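Local coordinates for extracellular solute-binding protein, family 1 (Bifidobacterium longum subsp. infantis, PDB 6FTH), which probably captures human milk oligosaccharides outside the cell and delivers them to an ABC transporter for uptake, at residues A[281-286]-A[302-307]; A[237-242]-A[445-450]. All coordinates share one frame; numbering follows the deposited sequence.

Interaction 1 of 2, residues A[281-286]-A[302-307]; sequences TDQLSD and ASFGTL
Q283 meets F304 with CG beside its own backbone N (chi1 -84°), and the chi1 of F304, -54°, likewise sets its CG beside the backbone N, from where the ring reaches back to helix 276-284. CG of Q283 lies 3.6 Å from CE1 of F304 and comes at the ring obliquely, the amide plane turned 67° from it. The bend at chi2 leads the amide away, and OE1 is hydrogen-bonded to OG1 of T292 and ND2 of N200. The backbone O of Q283 sits in the ring plane at its edge, 3.8 Å from CD1, while S303 CB lies over one face near the rim; Y311 stacks on the ring and S295 of strand 292-297 touches it. L284 packs against backbone instead: its CD2 is 3.3 Å from O of S303 and 3.5 Å from C of F304. A CB on G305 would point toward this methyl and sit tightly against it, and the positive phi there also favours glycine. L307 turns its CD1 to the end of the other helix, 3.5 Å from O of L284, and also touches S285 CB. An alanine in place of F304 would probably leave CG of Q283 without its ring neighbour and Y311 without its stacking partner, opening a gap beside S295. Polar linkage falls to one water, which donates both protons, to O of L284 and to O of F304, each at 2.7 Å. Both carbonyls belong to the last turns of their helices, just before S285 and G305 leave helical geometry with positive phi. The contact therefore joins two helix C-terminal ends by packing of side-chain carbon on ring and backbone, and the shared water gives a carbonyl at each end a donor, which would probably ease the negative end of each helix.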
# COMPACT_ATOMS: atom_id res chain seq x y z
N THR A 281 -11.36 3.72 -15.58
CA THR A 281 -11.78 3.56 -16.97
C THR A 281 -11.58 4.85 -17.75
O THR A 281 -11.24 4.81 -18.93
CB THR A 281 -13.23 3.08 -17.00
OG1 THR A 281 -13.29 1.78 -16.41
CG2 THR A 281 -13.76 2.99 -18.44
N ASP A 282 -11.77 6.00 -17.10
CA ASP A 282 -11.48 7.28 -17.75
C ASP A 282 -10.04 7.30 -18.26
O ASP A 282 -9.78 7.66 -19.41
CB ASP A 282 -11.66 8.44 -16.77
CG ASP A 282 -13.12 8.72 -16.42
OD1 ASP A 282 -14.03 8.43 -17.22
OD2 ASP A 282 -13.34 9.29 -15.32
N GLN A 283 -9.08 6.96 -17.39
CA GLN A 283 -7.69 7.08 -17.78
C GLN A 283 -7.31 6.08 -18.88
O GLN A 283 -6.48 6.39 -19.75
CB GLN A 283 -6.79 6.89 -16.56
CG GLN A 283 -6.57 8.15 -15.70
CD GLN A 283 -7.79 8.59 -14.95
OE1 GLN A 283 -8.60 9.37 -15.45
NE2 GLN A 283 -7.95 8.07 -13.73
N LEU A 284 -7.87 4.87 -18.84
CA LEU A 284 -7.51 3.87 -19.84
C LEU A 284 -8.14 4.18 -21.19
O LEU A 284 -7.58 3.80 -22.24
CB LEU A 284 -7.96 2.49 -19.37
CG LEU A 284 -7.19 1.94 -18.17
CD1 LEU A 284 -7.94 0.79 -17.54
CD2 LEU A 284 -5.79 1.50 -18.57
N SER A 285 -9.30 4.84 -21.19
CA SER A 285 -9.96 5.23 -22.43
C SER A 285 -10.15 4.01 -23.31
O SER A 285 -10.48 2.92 -22.82
CB SER A 285 -9.12 6.32 -23.11
OG SER A 285 -9.78 6.85 -24.24
N ASP A 286 -9.93 4.15 -24.62
CA ASP A 286 -10.05 3.03 -25.54
C ASP A 286 -8.69 2.44 -25.92
O ASP A 286 -8.62 1.62 -26.85
CB ASP A 286 -10.82 3.45 -26.80
CG ASP A 286 -10.11 4.52 -27.59
OD1 ASP A 286 -9.04 4.99 -27.13
OD2 ASP A 286 -10.61 4.90 -28.68
N ALA A 302 -0.18 0.38 -15.31
CA ALA A 302 -1.41 0.05 -14.60
C ALA A 302 -2.47 1.12 -14.82
O ALA A 302 -3.66 0.81 -14.92
CB ALA A 302 -1.14 -0.11 -13.11
N SER A 303 -2.06 2.39 -14.87
CA SER A 303 -3.02 3.49 -15.01
C SER A 303 -3.52 3.65 -16.45
O SER A 303 -4.69 4.01 -16.66
CB SER A 303 -2.37 4.80 -14.56
OG SER A 303 -2.39 4.88 -13.14
N PHE A 304 -2.66 3.43 -17.43
CA PHE A 304 -2.92 3.88 -18.80
C PHE A 304 -2.81 2.80 -19.87
O PHE A 304 -3.15 3.09 -21.02
CB PHE A 304 -1.99 5.05 -19.16
CG PHE A 304 -2.04 6.19 -18.17
CD1 PHE A 304 -3.18 6.96 -18.03
CD2 PHE A 304 -0.94 6.46 -17.38
CE1 PHE A 304 -3.21 8.00 -17.10
CE2 PHE A 304 -0.97 7.48 -16.45
CZ PHE A 304 -2.09 8.25 -16.32
N GLY A 305 -2.31 1.62 -19.54
CA GLY A 305 -2.28 0.55 -20.54
C GLY A 305 -1.50 0.95 -21.78
O GLY A 305 -0.39 1.48 -21.71
N THR A 306 -2.09 0.68 -22.95
CA THR A 306 -1.37 0.97 -24.19
C THR A 306 -1.14 2.46 -24.42
O THR A 306 -0.38 2.81 -25.33
CB THR A 306 -2.09 0.35 -25.38
OG1 THR A 306 -3.47 0.73 -25.37
CG2 THR A 306 -2.03 -1.19 -25.30
N LEU A 307 -1.75 3.33 -23.63
CA LEU A 307 -1.46 4.76 -23.71
C LEU A 307 -0.27 5.18 -22.86
O LEU A 307 0.05 6.37 -22.81
CB LEU A 307 -2.70 5.56 -23.28
CG LEU A 307 -3.94 5.46 -24.19
CD1 LEU A 307 -5.17 6.03 -23.49
CD2 LEU A 307 -3.70 6.17 -25.51
O HOH W 1 -5.35 2.28 -22.35

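Interaction 2 of 2, residues A[237-242]-A[445-450]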
# COMPACT_ATOMS: atom_id res chain seq x y z
N ALA A 237 4.05 13.29 11.04
CA ALA A 237 5.08 13.71 11.98
C ALA A 237 6.00 14.71 11.31
O ALA A 237 6.24 14.64 10.10
CB ALA A 237 5.91 12.54 12.51
N LYS A 238 6.53 15.64 12.10
CA LYS A 238 7.57 16.53 11.63
C LYS A 238 8.45 16.86 12.82
O LYS A 238 7.94 17.19 13.88
CB LYS A 238 6.95 17.82 11.06
CG LYS A 238 7.55 18.30 9.77
CD LYS A 238 7.02 19.67 9.38
CE LYS A 238 5.94 19.57 8.32
NZ LYS A 238 5.69 20.93 7.75
N ASN A 239 9.77 16.74 12.64
CA ASN A 239 10.71 17.06 13.72
C ASN A 239 10.42 16.25 14.98
O ASN A 239 10.62 16.73 16.09
CB ASN A 239 10.67 18.55 14.07
CG ASN A 239 10.72 19.43 12.87
OD1 ASN A 239 9.78 20.21 12.60
ND2 ASN A 239 11.79 19.32 12.14
N GLY A 240 9.94 15.02 14.83
CA GLY A 240 9.66 14.14 15.96
C GLY A 240 8.37 14.42 16.69
O GLY A 240 8.14 13.84 17.76
N VAL A 241 7.53 15.29 16.14
CA VAL A 241 6.27 15.71 16.75
C VAL A 241 5.14 15.20 15.87
O VAL A 241 5.10 15.51 14.67
CB VAL A 241 6.20 17.24 16.90
CG1 VAL A 241 4.91 17.67 17.58
CG2 VAL A 241 7.43 17.78 17.66
N VAL A 242 4.23 14.44 16.46
CA VAL A 242 3.07 13.91 15.75
C VAL A 242 1.94 14.92 15.79
O VAL A 242 1.66 15.51 16.85
CB VAL A 242 2.64 12.57 16.37
CG1 VAL A 242 1.30 12.15 15.78
CG2 VAL A 242 3.71 11.50 16.11
N VAL A 445 12.48 8.94 9.91
CA VAL A 445 12.08 8.69 11.29
C VAL A 445 11.45 9.92 11.92
O VAL A 445 10.43 9.81 12.60
CB VAL A 445 13.27 8.20 12.12
CG1 VAL A 445 12.87 8.06 13.58
CG2 VAL A 445 13.81 6.91 11.58
N LYS A 446 12.02 11.11 11.71
CA LYS A 446 11.55 12.31 12.40
C LYS A 446 10.39 12.98 11.68
O LYS A 446 9.60 13.69 12.33
CB LYS A 446 12.70 13.30 12.61
CG LYS A 446 13.80 12.67 13.47
CD LYS A 446 14.73 13.68 14.11
CE LYS A 446 15.68 14.23 13.11
NZ LYS A 446 16.40 15.40 13.74
N ASP A 447 10.21 12.74 10.37
CA ASP A 447 9.20 13.43 9.57
C ASP A 447 8.18 12.45 8.97
O ASP A 447 7.51 12.79 7.98
CB ASP A 447 9.86 14.24 8.44
CG ASP A 447 10.88 15.24 8.94
OD1 ASP A 447 10.68 15.82 10.02
OD2 ASP A 447 11.88 15.47 8.22
N TYR A 448 8.07 11.26 9.55
CA TYR A 448 7.22 10.20 9.04
C TYR A 448 6.99 9.25 10.20
O TYR A 448 7.96 8.84 10.85
CB TYR A 448 7.94 9.46 7.89
CG TYR A 448 7.16 8.35 7.23
CD1 TYR A 448 6.32 8.63 6.18
CD2 TYR A 448 7.29 7.02 7.64
CE1 TYR A 448 5.60 7.61 5.55
CE2 TYR A 448 6.60 6.01 7.00
CZ TYR A 448 5.75 6.33 5.98
OH TYR A 448 5.03 5.32 5.37
N ILE A 449 5.74 8.91 10.48
CA ILE A 449 5.43 7.91 11.50
C ILE A 449 5.77 6.53 10.93
O ILE A 449 5.10 6.09 10.00
CB ILE A 449 3.96 7.98 11.92
CG1 ILE A 449 3.62 9.38 12.46
CG2 ILE A 449 3.66 6.88 12.92
CD1 ILE A 449 2.13 9.62 12.54
N PRO A 450 6.81 5.85 11.42
CA PRO A 450 7.21 4.60 10.77
C PRO A 450 6.12 3.55 10.77
O PRO A 450 5.25 3.48 11.67
CB PRO A 450 8.44 4.15 11.58
CG PRO A 450 9.02 5.43 12.09
CD PRO A 450 7.80 6.27 12.43
O HOH W 2 4.65 12.51 8.02
O HOH W 3 13.25 16.49 11.11
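N239 and G240 present their backbone N-H groups to the loop 445-450 from the tip of a beta hairpin. N of N239 donates to OD1 of D447 at 2.9 Å, almost straight at 176° and nearly along the C-O axis of the carboxylate. G240 N donates to O of K446, also at 2.9 Å, tilted 17° from the carbonyl plane. Both donors belong to the type I' turn from K238 to V241, which closes through paired backbone bonds between those two residues; the positive phi of G240 suits glycine. The carboxylate of D447 is held at both oxygens: OD1 also accepts from a water 2.9 Å away, to which ND2 of N239 gives a weak bond, and OD2 takes the backbone N of D443. A second water accepts from N of A237 and probably donates to O of D447, though other acceptors compete for its protons. The carbonyls of A237 and D447 approach to 3.1 Å, O to O, two acceptors; a bent CA-H...O contact from D447 CA to A237 O probably offsets this only in part. By contrast, N of Y448 is buried here without any partner. The apolar part of the contact is A237 CB on I449 CG1 at 3.9 Å, with V242 and I449 crossing at about a right angle. Q511 and K519 bind O of G240, tying the hairpin to the C-terminal region. The chemistry implies a turn whose two N-H groups are taken up by the loop: a carboxylate and a carbonyl supply the acceptors, and the negative charge of D447 is probably steadied by several donors converging on it.

Overall arrangement
Interaction 2 joins segments 203 residues apart and encloses interaction 1, whose segments are only 16 residues apart, in the loop it closes. Their centres lie 36 Å apart on opposite sides of the chain's centre, with nearest atoms about 20 Å apart, so they do not touch. Interaction 1 brings together the ends of helices 276-284 and 300-304, which precede and follow strand 292-297 of a mixed sheet in the chain; interaction 2 sets the two-stranded hairpin 235-244 against the loop ahead of helix 457-484, beside helix 503-518. One is thus packing between nearby parts of the chain, the other a long-range tie that brings the C-terminal part of this solute-binding protein back to the middle of its chain.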